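Local coordinates for uncharacterized protein (PDB 5VJ4), which is of unknown function but is probably a lipid-binding, surface-exposed lipoprotein of a relapsing fever spirochete, differentially regulated between tick and mammal, at residues 219-224 with 239-245; 188-192 with 275-280; 315-319 with 348-352; 311-315 with 355-359. All coordinates share one frame; numbering follows the deposited sequence.

Interaction 1 of 4, residues 219-224 with 239-245. With SO4 (sulfate ion), chain E.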
# COMPACT_ATOMS: atom_id res chain seq x y z
N PRO A 219 21.58 2.81 -5.32
CA PRO A 219 21.13 3.50 -6.51
C PRO A 219 19.97 4.46 -6.25
O PRO A 219 19.95 5.57 -6.82
CB PRO A 219 20.60 2.37 -7.37
CG PRO A 219 21.43 1.22 -7.02
CD PRO A 219 21.58 1.35 -5.55
N ARG A 220 19.03 4.04 -5.39
CA ARG A 220 17.81 4.77 -5.20
C ARG A 220 18.07 6.11 -4.52
O ARG A 220 17.40 7.10 -4.84
CB ARG A 220 16.75 3.92 -4.49
CG ARG A 220 16.48 2.59 -5.21
CD ARG A 220 15.54 1.67 -4.42
NE ARG A 220 15.11 0.54 -5.22
CZ ARG A 220 14.90 -0.69 -4.74
NH1 ARG A 220 15.09 -0.96 -3.47
NH2 ARG A 220 14.52 -1.68 -5.56
N PHE A 221 19.06 6.14 -3.63
CA PHE A 221 19.48 7.38 -2.98
C PHE A 221 20.32 8.20 -3.94
O PHE A 221 20.05 9.39 -4.14
CB PHE A 221 20.27 7.10 -1.72
CG PHE A 221 19.43 6.77 -0.53
CD1 PHE A 221 18.60 7.71 0.03
CD2 PHE A 221 19.51 5.52 0.07
CE1 PHE A 221 17.82 7.41 1.16
CE2 PHE A 221 18.74 5.20 1.19
CZ PHE A 221 17.90 6.15 1.73
N ARG A 222 21.33 7.57 -4.56
CA ARG A 222 22.18 8.23 -5.54
C ARG A 222 21.40 9.02 -6.58
O ARG A 222 21.81 10.12 -6.97
CB ARG A 222 23.07 7.24 -6.25
CG ARG A 222 24.49 7.29 -5.77
CD ARG A 222 25.34 6.54 -6.77
NE ARG A 222 25.23 5.10 -6.59
CZ ARG A 222 25.88 4.40 -5.66
NH1 ARG A 222 26.71 5.01 -4.77
NH2 ARG A 222 25.71 3.08 -5.63
N LYS A 223 20.25 8.47 -6.97
CA LYS A 223 19.40 9.01 -8.02
C LYS A 223 18.97 10.46 -7.75
O LYS A 223 18.63 11.20 -8.67
CB LYS A 223 18.20 8.07 -8.24
CG LYS A 223 17.40 8.27 -9.52
CD LYS A 223 18.22 7.96 -10.76
CE LYS A 223 17.37 7.63 -11.98
NZ LYS A 223 16.29 8.59 -12.28
N PHE A 224 19.04 10.90 -6.50
CA PHE A 224 18.62 12.26 -6.16
C PHE A 224 19.41 13.30 -6.93
O PHE A 224 18.82 14.24 -7.50
CB PHE A 224 18.72 12.51 -4.66
CG PHE A 224 17.69 11.79 -3.86
CD1 PHE A 224 17.01 10.68 -4.37
CD2 PHE A 224 17.40 12.20 -2.57
CE1 PHE A 224 16.06 10.00 -3.63
CE2 PHE A 224 16.46 11.52 -1.82
CZ PHE A 224 15.80 10.42 -2.34
N GLY A 239 10.62 7.94 -12.66
CA GLY A 239 11.58 9.02 -12.46
C GLY A 239 12.48 8.74 -11.29
O GLY A 239 13.58 9.26 -11.23
N TRP A 240 12.00 7.91 -10.38
CA TRP A 240 12.72 7.56 -9.16
C TRP A 240 13.55 6.30 -9.24
O TRP A 240 14.45 6.10 -8.42
CB TRP A 240 11.72 7.38 -8.06
CG TRP A 240 10.92 8.57 -7.78
CD1 TRP A 240 9.74 8.90 -8.37
CD2 TRP A 240 11.19 9.57 -6.79
NE1 TRP A 240 9.25 10.07 -7.80
CE2 TRP A 240 10.12 10.49 -6.83
CE3 TRP A 240 12.22 9.77 -5.86
CZ2 TRP A 240 10.07 11.61 -5.99
CZ3 TRP A 240 12.17 10.88 -5.02
CH2 TRP A 240 11.10 11.79 -5.09
N LEU A 241 13.21 5.45 -10.20
CA LEU A 241 13.93 4.19 -10.48
C LEU A 241 15.26 4.45 -11.13
O LEU A 241 15.36 5.29 -12.02
CB LEU A 241 13.10 3.29 -11.40
CG LEU A 241 11.64 3.07 -10.95
CD1 LEU A 241 10.89 2.09 -11.83
CD2 LEU A 241 11.57 2.57 -9.53
N ASP A 242 16.29 3.73 -10.68
CA ASP A 242 17.58 3.70 -11.38
C ASP A 242 17.54 2.65 -12.51
O ASP A 242 16.53 1.96 -12.71
CB ASP A 242 18.70 3.37 -10.41
CG ASP A 242 18.88 1.88 -10.22
OD1 ASP A 242 17.87 1.24 -9.82
OD2 ASP A 242 20.00 1.36 -10.51
N ALA A 243 18.66 2.49 -13.22
CA ALA A 243 18.71 1.55 -14.31
C ALA A 243 18.33 0.13 -13.90
O ALA A 243 17.53 -0.53 -14.58
CB ALA A 243 20.08 1.59 -14.96
N ASP A 244 18.88 -0.32 -12.77
CA ASP A 244 18.58 -1.65 -12.26
C ASP A 244 17.11 -1.83 -12.00
O ASP A 244 16.51 -2.84 -12.42
CB ASP A 244 19.36 -1.93 -10.97
CG ASP A 244 20.85 -2.16 -11.20
OD1 ASP A 244 21.25 -2.55 -12.34
OD2 ASP A 244 21.61 -1.94 -10.24
N ASP A 245 16.52 -0.84 -11.33
CA ASP A 245 15.09 -0.86 -11.08
C ASP A 245 14.31 -0.91 -12.38
O ASP A 245 13.44 -1.77 -12.54
CB ASP A 245 14.67 0.30 -10.21
CG ASP A 245 15.19 0.17 -8.78
OD1 ASP A 245 15.44 -0.96 -8.33
OD2 ASP A 245 15.36 1.21 -8.10
S SO4 E . 20.36 6.00 -13.65
O1 SO4 E . 21.23 5.62 -14.79
O2 SO4 E . 18.95 5.94 -14.10
O3 SO4 E . 20.65 7.37 -13.14
O4 SO4 E . 20.52 5.01 -12.58

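Interaction 2 of 4, residues 188-192 with 275-280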
# COMPACT_ATOMS: atom_id res chain seq x y z
N ARG A 188 10.66 7.19 3.48
CA ARG A 188 10.09 5.93 3.00
C ARG A 188 11.19 4.89 2.81
O ARG A 188 11.07 3.75 3.27
CB ARG A 188 9.28 6.13 1.71
CG ARG A 188 8.25 7.22 1.80
CD ARG A 188 7.11 7.05 0.81
NE ARG A 188 6.23 8.21 0.82
CZ ARG A 188 6.50 9.39 0.25
NH1 ARG A 188 7.65 9.59 -0.41
NH2 ARG A 188 5.61 10.36 0.35
N TYR A 189 12.28 5.30 2.18
CA TYR A 189 13.37 4.38 1.95
C TYR A 189 13.96 3.87 3.27
O TYR A 189 14.19 2.63 3.40
CB TYR A 189 14.43 5.01 1.07
CG TYR A 189 14.07 5.28 -0.39
CD1 TYR A 189 12.95 4.71 -1.00
CD2 TYR A 189 14.91 6.07 -1.17
CE1 TYR A 189 12.67 4.96 -2.34
CE2 TYR A 189 14.65 6.29 -2.50
CZ TYR A 189 13.53 5.75 -3.08
OH TYR A 189 13.30 6.02 -4.41
N ASP A 190 14.14 4.78 4.25
CA ASP A 190 14.53 4.39 5.62
C ASP A 190 13.66 3.25 6.12
O ASP A 190 14.17 2.17 6.50
CB ASP A 190 14.44 5.56 6.60
CG ASP A 190 15.66 6.48 6.55
OD1 ASP A 190 16.71 6.07 6.01
OD2 ASP A 190 15.57 7.63 7.05
N GLY A 191 12.35 3.45 6.05
CA GLY A 191 11.40 2.46 6.51
C GLY A 191 11.65 1.13 5.89
O GLY A 191 11.72 0.12 6.58
N LEU A 192 11.84 1.13 4.57
CA LEU A 192 11.97 -0.12 3.83
C LEU A 192 13.25 -0.83 4.26
O LEU A 192 13.24 -2.04 4.49
CB LEU A 192 11.93 0.13 2.34
CG LEU A 192 10.55 0.52 1.78
CD1 LEU A 192 10.75 1.22 0.47
CD2 LEU A 192 9.66 -0.67 1.58
N VAL A 275 5.83 4.92 -5.38
CA VAL A 275 7.18 4.40 -5.35
C VAL A 275 7.47 3.46 -4.18
O VAL A 275 8.20 2.49 -4.34
CB VAL A 275 8.16 5.54 -5.27
CG1 VAL A 275 9.57 5.01 -5.15
CG2 VAL A 275 8.00 6.42 -6.50
N TYR A 276 6.94 3.79 -3.01
CA TYR A 276 7.14 2.97 -1.83
C TYR A 276 6.75 1.53 -2.11
O TYR A 276 7.56 0.63 -1.90
CB TYR A 276 6.32 3.54 -0.72
CG TYR A 276 6.38 2.83 0.59
CD1 TYR A 276 7.41 3.06 1.46
CD2 TYR A 276 5.35 1.98 1.00
CE1 TYR A 276 7.45 2.47 2.71
CE2 TYR A 276 5.38 1.37 2.24
CZ TYR A 276 6.43 1.63 3.09
OH TYR A 276 6.48 1.02 4.32
N TYR A 277 5.53 1.30 -2.60
CA TYR A 277 5.16 -0.10 -2.91
C TYR A 277 5.82 -0.66 -4.15
O TYR A 277 6.04 -1.86 -4.21
CB TYR A 277 3.66 -0.32 -3.00
CG TYR A 277 3.04 -0.05 -1.69
CD1 TYR A 277 2.66 1.24 -1.32
CD2 TYR A 277 2.89 -1.07 -0.77
CE1 TYR A 277 2.14 1.51 -0.07
CE2 TYR A 277 2.37 -0.82 0.48
CZ TYR A 277 2.01 0.47 0.82
OH TYR A 277 1.49 0.73 2.07
N VAL A 278 6.16 0.20 -5.10
CA VAL A 278 6.75 -0.29 -6.30
C VAL A 278 8.12 -0.86 -5.98
O VAL A 278 8.42 -1.97 -6.39
CB VAL A 278 6.85 0.76 -7.40
CG1 VAL A 278 7.77 0.27 -8.52
CG2 VAL A 278 5.48 1.02 -7.98
N VAL A 279 8.94 -0.12 -5.26
CA VAL A 279 10.30 -0.62 -5.02
C VAL A 279 10.30 -1.88 -4.16
O VAL A 279 11.08 -2.78 -4.40
CB VAL A 279 11.27 0.42 -4.45
CG1 VAL A 279 11.39 1.58 -5.42
CG2 VAL A 279 10.85 0.93 -3.10
N ARG A 280 9.40 -1.98 -3.21
CA ARG A 280 9.36 -3.18 -2.43
C ARG A 280 8.99 -4.42 -3.26
O ARG A 280 9.58 -5.47 -3.10
CB ARG A 280 8.44 -3.02 -1.26
CG ARG A 280 8.58 -4.16 -0.31
CD ARG A 280 7.83 -3.89 0.96
NE ARG A 280 8.07 -5.01 1.87
CZ ARG A 280 7.28 -6.07 1.97
NH1 ARG A 280 7.59 -7.02 2.83
NH2 ARG A 280 6.19 -6.18 1.21

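Interaction 3 of 4, residues 315-319 with 348-352. With SO4 (sulfate ion), chain D.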
# COMPACT_ATOMS: atom_id res chain seq x y z
N LEU A 315 10.26 -27.11 -9.88
CA LEU A 315 10.84 -25.86 -10.33
C LEU A 315 9.90 -25.19 -11.31
O LEU A 315 9.58 -24.02 -11.14
CB LEU A 315 12.19 -26.07 -10.99
CG LEU A 315 12.95 -24.78 -11.35
CD1 LEU A 315 13.49 -24.11 -10.10
CD2 LEU A 315 14.09 -25.02 -12.34
N ASN A 316 9.46 -25.93 -12.32
CA ASN A 316 8.56 -25.34 -13.31
C ASN A 316 7.21 -24.96 -12.75
O ASN A 316 6.70 -23.89 -13.06
CB ASN A 316 8.41 -26.23 -14.53
CG ASN A 316 9.68 -26.29 -15.34
OD1 ASN A 316 10.52 -25.40 -15.22
ND2 ASN A 316 9.85 -27.32 -16.15
N ARG A 317 6.68 -25.81 -11.88
CA ARG A 317 5.38 -25.56 -11.29
C ARG A 317 5.44 -24.30 -10.43
O ARG A 317 4.56 -23.44 -10.52
CB ARG A 317 4.92 -26.76 -10.47
CG ARG A 317 3.76 -26.49 -9.54
CD ARG A 317 3.66 -27.63 -8.55
NE ARG A 317 3.14 -27.22 -7.24
CZ ARG A 317 3.45 -27.81 -6.09
NH1 ARG A 317 4.31 -28.83 -6.07
NH2 ARG A 317 2.91 -27.38 -4.95
N PHE A 318 6.48 -24.20 -9.62
CA PHE A 318 6.65 -23.06 -8.74
C PHE A 318 6.77 -21.76 -9.52
O PHE A 318 6.07 -20.82 -9.20
CB PHE A 318 7.86 -23.23 -7.83
CG PHE A 318 7.60 -24.12 -6.65
CD1 PHE A 318 6.30 -24.33 -6.20
CD2 PHE A 318 8.65 -24.72 -5.95
CE1 PHE A 318 6.05 -25.13 -5.10
CE2 PHE A 318 8.41 -25.52 -4.85
CZ PHE A 318 7.11 -25.73 -4.42
N LYS A 319 7.63 -21.73 -10.53
CA LYS A 319 7.76 -20.55 -11.41
C LYS A 319 6.37 -20.19 -11.96
O LYS A 319 5.96 -19.05 -11.89
CB LYS A 319 8.75 -20.77 -12.54
CG LYS A 319 9.09 -19.52 -13.34
CD LYS A 319 10.19 -19.73 -14.38
CE LYS A 319 10.04 -18.75 -15.57
NZ LYS A 319 11.28 -18.29 -16.26
N TYR A 348 7.35 -17.89 -2.00
CA TYR A 348 7.94 -18.54 -3.15
C TYR A 348 9.45 -18.53 -3.12
O TYR A 348 10.09 -19.44 -3.68
CB TYR A 348 7.32 -17.99 -4.46
CG TYR A 348 5.94 -18.60 -4.73
CD1 TYR A 348 4.81 -18.21 -3.99
CD2 TYR A 348 5.78 -19.64 -5.67
CE1 TYR A 348 3.57 -18.82 -4.19
CE2 TYR A 348 4.54 -20.24 -5.89
CZ TYR A 348 3.44 -19.82 -5.16
OH TYR A 348 2.22 -20.41 -5.38
N ARG A 349 10.04 -17.54 -2.45
CA ARG A 349 11.49 -17.52 -2.23
C ARG A 349 11.89 -18.73 -1.38
O ARG A 349 12.83 -19.45 -1.71
CB ARG A 349 11.92 -16.24 -1.54
CG ARG A 349 13.42 -16.10 -1.41
CD ARG A 349 13.82 -14.79 -0.74
NE ARG A 349 15.19 -14.89 -0.25
CZ ARG A 349 15.53 -15.11 1.01
NH1 ARG A 349 14.62 -15.26 1.99
NH2 ARG A 349 16.80 -15.20 1.30
N ASN A 350 11.12 -18.96 -0.31
CA ASN A 350 11.33 -20.11 0.55
C ASN A 350 11.14 -21.42 -0.18
O ASN A 350 11.98 -22.32 -0.06
CB ASN A 350 10.45 -20.01 1.80
CG ASN A 350 10.90 -18.90 2.75
OD1 ASN A 350 11.96 -18.29 2.59
ND2 ASN A 350 10.08 -18.62 3.75
N TYR A 351 10.07 -21.52 -0.97
CA TYR A 351 9.87 -22.71 -1.80
C TYR A 351 11.10 -23.02 -2.65
O TYR A 351 11.57 -24.16 -2.67
CB TYR A 351 8.60 -22.60 -2.64
CG TYR A 351 7.31 -22.79 -1.85
CD1 TYR A 351 7.30 -22.80 -0.45
CD2 TYR A 351 6.09 -22.92 -2.52
CE1 TYR A 351 6.10 -22.95 0.26
CE2 TYR A 351 4.89 -23.07 -1.82
CZ TYR A 351 4.90 -23.09 -0.44
OH TYR A 351 3.72 -23.25 0.25
N PHE A 352 11.67 -22.00 -3.28
CA PHE A 352 12.87 -22.20 -4.09
C PHE A 352 14.10 -22.57 -3.29
O PHE A 352 14.97 -23.27 -3.80
CB PHE A 352 13.17 -20.99 -4.99
CG PHE A 352 12.25 -20.86 -6.15
CD1 PHE A 352 12.17 -21.87 -7.09
CD2 PHE A 352 11.44 -19.75 -6.30
CE1 PHE A 352 11.30 -21.76 -8.17
CE2 PHE A 352 10.57 -19.63 -7.37
CZ PHE A 352 10.50 -20.64 -8.30
S SO4 D . 19.20 -16.18 3.32
O1 SO4 D . 19.03 -17.64 3.63
O2 SO4 D . 19.34 -16.03 1.85
O3 SO4 D . 20.41 -15.54 3.90
O4 SO4 D . 17.99 -15.50 3.88

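Interaction 4 of 4, residues 311-315 with 355-359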
# COMPACT_ATOMS: atom_id res chain seq x y z
N LEU A 311 12.05 -33.16 -9.17
CA LEU A 311 12.52 -31.86 -8.73
C LEU A 311 12.28 -30.82 -9.78
O LEU A 311 11.85 -29.71 -9.46
CB LEU A 311 14.01 -31.92 -8.38
CG LEU A 311 14.27 -32.72 -7.12
CD1 LEU A 311 15.42 -32.05 -6.41
CD2 LEU A 311 13.04 -32.79 -6.22
N GLN A 312 12.54 -31.21 -11.03
CA GLN A 312 12.33 -30.37 -12.20
C GLN A 312 10.88 -29.92 -12.36
O GLN A 312 10.61 -28.78 -12.75
CB GLN A 312 12.77 -31.12 -13.45
CG GLN A 312 14.02 -30.55 -14.05
CD GLN A 312 13.86 -29.09 -14.40
OE1 GLN A 312 12.79 -28.49 -14.21
NE2 GLN A 312 14.93 -28.50 -14.91
N ALA A 313 9.96 -30.82 -12.05
CA ALA A 313 8.54 -30.49 -12.07
C ALA A 313 8.28 -29.36 -11.10
O ALA A 313 7.64 -28.37 -11.47
CB ALA A 313 7.69 -31.71 -11.70
N ARG A 314 8.80 -29.49 -9.89
CA ARG A 314 8.56 -28.52 -8.84
C ARG A 314 9.05 -27.15 -9.29
O ARG A 314 8.33 -26.16 -9.13
CB ARG A 314 9.28 -28.93 -7.56
CG ARG A 314 9.05 -30.37 -7.15
CD ARG A 314 8.27 -30.48 -5.86
NE ARG A 314 9.03 -29.89 -4.74
CZ ARG A 314 10.04 -30.46 -4.09
NH1 ARG A 314 10.45 -31.69 -4.40
NH2 ARG A 314 10.65 -29.81 -3.11
N LEU A 315 10.26 -27.11 -9.88
CA LEU A 315 10.84 -25.86 -10.33
C LEU A 315 9.90 -25.19 -11.31
O LEU A 315 9.58 -24.02 -11.14
CB LEU A 315 12.19 -26.07 -10.99
CG LEU A 315 12.95 -24.78 -11.35
CD1 LEU A 315 13.49 -24.11 -10.10
CD2 LEU A 315 14.09 -25.02 -12.34
N LEU A 355 13.70 -26.12 -2.27
CA LEU A 355 13.96 -26.87 -3.47
C LEU A 355 15.45 -26.96 -3.79
O LEU A 355 15.92 -27.99 -4.23
CB LEU A 355 13.20 -26.28 -4.65
CG LEU A 355 13.29 -27.16 -5.90
CD1 LEU A 355 12.38 -28.37 -5.80
CD2 LEU A 355 13.04 -26.37 -7.17
N LYS A 356 16.20 -25.89 -3.58
CA LYS A 356 17.64 -25.95 -3.81
C LYS A 356 18.30 -26.95 -2.88
O LYS A 356 19.12 -27.75 -3.33
CB LYS A 356 18.31 -24.57 -3.69
CG LYS A 356 19.83 -24.69 -3.68
CD LYS A 356 20.64 -23.42 -3.84
CE LYS A 356 20.34 -22.33 -2.81
NZ LYS A 356 20.10 -22.84 -1.44
N PHE A 357 17.94 -26.89 -1.60
CA PHE A 357 18.52 -27.77 -0.59
C PHE A 357 18.22 -29.23 -0.89
O PHE A 357 19.12 -30.07 -0.85
CB PHE A 357 18.05 -27.37 0.81
CG PHE A 357 18.71 -26.12 1.32
CD1 PHE A 357 20.00 -25.77 0.93
CD2 PHE A 357 18.04 -25.29 2.22
CE1 PHE A 357 20.61 -24.61 1.40
CE2 PHE A 357 18.64 -24.12 2.70
CZ PHE A 357 19.93 -23.78 2.29
N ASP A 358 16.98 -29.52 -1.25
CA ASP A 358 16.60 -30.86 -1.64
C ASP A 358 17.40 -31.29 -2.83
O ASP A 358 17.86 -32.42 -2.88
CB ASP A 358 15.10 -30.95 -1.90
CG ASP A 358 14.30 -30.85 -0.61
OD1 ASP A 358 14.92 -30.70 0.48
OD2 ASP A 358 13.05 -30.93 -0.69
N ALA A 359 17.60 -30.39 -3.79
CA ALA A 359 18.40 -30.71 -4.96
C ALA A 359 19.82 -31.14 -4.58
O ALA A 359 20.34 -32.13 -5.07
CB ALA A 359 18.42 -29.53 -5.96

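Interaction 1 of 4, residues 219-224 with 239-245
D245 OD1 is gripped by two arginines, R220 across the contact and R286 of helix 263-301. R220 comes side-on: NE donates to D245 OD2 (3.0 Å, 158°) on its syn side, while NH2 reaches D245 OD1 at 3.0 Å from above the carboxylate plane. The guanidinium and carboxylate planes are 19° apart. Arginine's several N-H groups can pair with both D245 and D283, so this buried charge network joins helices 218-222, 243-256 and 263-301.

D242 is the N-cap of helix 243-256, where aspartate's short carboxylate can accept from the first amides. Its CG sits between the backbone N and carbonyl carbon (chi1 85°), which brings OD1 to D245 N (2.9 Å) and OD2 to D244 N; P219 CB packs beside this carboxylate. The A243 amide donates to O4 of a sulfate at 3.2 Å; the ion, probably from the crystallisation liquor, is also held by R246.

K223's long chain bends at chi2 and chi4 to set NZ above the carbonyl plane of G239 O (3.0 Å). F224 CE1 meets the edge of the W240 indole, whose NE1 binds M234 O. W240 packs on V275 of helix 263-301 and L182 of helix 176-201, and F221 on helix 145-171.

Interaction 2 of 4, residues 188-192 with 275-280
L192 lays its CD2 branch over one face of the Y276 ring, and R188 O sits at that ring's edge, close to its plane. L192 CG also approaches the ring, 3.8 Å from Y276 CE1, while R188 CB comes obliquely to Y276 CD1 at 3.6 Å. Holding its CG anti to the backbone nitrogen (chi1 179°), Y276 swings its phenol across the groove between the two helices, and the ring is wedged between the aliphatic stem of R188 and the branched end of L192. The other aromatic works from the opposite helix: Y189 offers its ring edge to V275, with OH 3.9 Å from V275 CG1.

The leucine fills the middle because its forked end can serve three neighbours at once. Its CD1 packs on V279 CG2 (3.6 Å), and its CD2 also touches the methylene stem of R280, 3.8 Å from R280 CD. Compact valines suit the side where Y189 and L192 converge.

Helices 176-201 and 263-301 run roughly parallel here, their local axes 10.4 Å apart and crossing at -35°. R220 of helix 218-222 packs on both Y189 and V279.

No hydrogen bond joins the two segments, so shape and hydrophobic burial carry the contact. Both arginines lend it their carbon chains and send their charge outward: R188 NE donates to N271 O of the second subunit, and R280 has a long, weak ion pair with a sulfate. Y276 likewise packs on F333 of that subunit, so this apolar layer inside the chain adjoins the dimer interface.

Interaction 3 of 4, residues 315-319 with 348-352
Y348 packs against F318 where helices 308-334 and 345-365 form an antiparallel helical hairpin, their local axes 10.7 Å apart and 173° from one another in direction. The tyrosine ring approaches the backbone at F318 O, 3.7 Å from Y348 CE2, with a looser apolar touch on the phenylalanine ring. Its hydroxyl hydrogen-bonds to the carboxylate of E321, one turn further along the first helix, so a residue with both a ring and a polar end suits this place: the ring lies in the interface and the OH ties it down.

R349 points off the hairpin. Its extended chain carries NH2 to O4 of a sulfate (2.9 Å), an ion probably from the crystallisation liquor that is also bound by the backbone nitrogens of G206 and R209.

Y351 packs on the face of F318. Its CB stands over that ring, 3.9 Å from the centroid and 20° off the normal, a CH-pi contact. The two rings are oblique, with centroids 5.0 Å apart, and Y351 CD2 leans over the same phenylalanine. F318 is the main bulk of this interface: with CG anti to its carbonyl carbon (chi1 -79°), the ring is thrust between Y348 and Y351.

F352, one turn after Y348, closes the buried side and also meets H292 of helix 263-301 edge-to-face. Being apolar and flat, it can slide in beside the first helix: K319 N lies at the ring edge, F318 CB is 3.7 Å from F352 CZ, and L315 CD1 touches F352 CE1 at 3.7 Å.

Interaction 4 of 4, residues 311-315 with 355-359
L355 sits at the apolar centre with its two methyls facing different partners. CD2 goes inward to L315, crossing that side chain at about a right angle with L315 CD1 3.7 Å away. CD1 turns to R314. The first torsion sets CG anti to the backbone nitrogen (chi1 -172°) and carries the branch point toward the opposite helix, although the CB itself does not point there; the two methyls then diverge from it. Leucine suits the position because its flexible apolar side chain is long enough to bridge the gap between the helices, setting one methyl on L315 and the other on the R314 face.

Beside this pair, L311 presses CD1 onto the backbone of A359, 3.6 Å from A359 CA and 3.9 Å from A359 CB. The small alanine lets the leucine methyl settle directly against the helix.

Further out, R314 brings a flat group toward the polar edge of the contact. Bends at chi2 and chi3 fold its chain, and L355 CD1 comes to rest over one face of the guanidinium, off its centre and 3.5 Å from R314 NH2. At the guanidinium edge, near its plane, stands D358. The ion pair is a long one, R314 NH2 to D358 OD2 at 3.6 Å, with their planes 65° apart; no hydrogen bond forms, and the attraction is probably loose and largely electrostatic. Arginine serves both zones, covering the leucine with its face and meeting the acid at its edge.

Helices 308-334 and 345-365 run antiparallel here (165°). Against them lies helix 263-301, where L315 packs on H292 and L296, A359 on A298, and K356 on E294.

Interactions 1 and 2 adjoin near the middle of the chain, their centres 12 Å apart, and interlock as W240 packs on V275 and F221 on Y189. Interactions 3 and 4 lie farther out, 8 Å apart, and hold the same two helices, 308-334 and 345-365, with L315 serving both. Helix 263-301 connects the two regions, taking part in interaction 2 and packing against the other three. Chemistry follows place: interaction 1, partly buried, is the most polar, with a buried salt bridge and a helix cap; interactions 2 to 4 have no hydrogen bond across them, 2 and 3 being buried and essentially apolar, while 4, toward the surface, grades from leucines to a long ion pair.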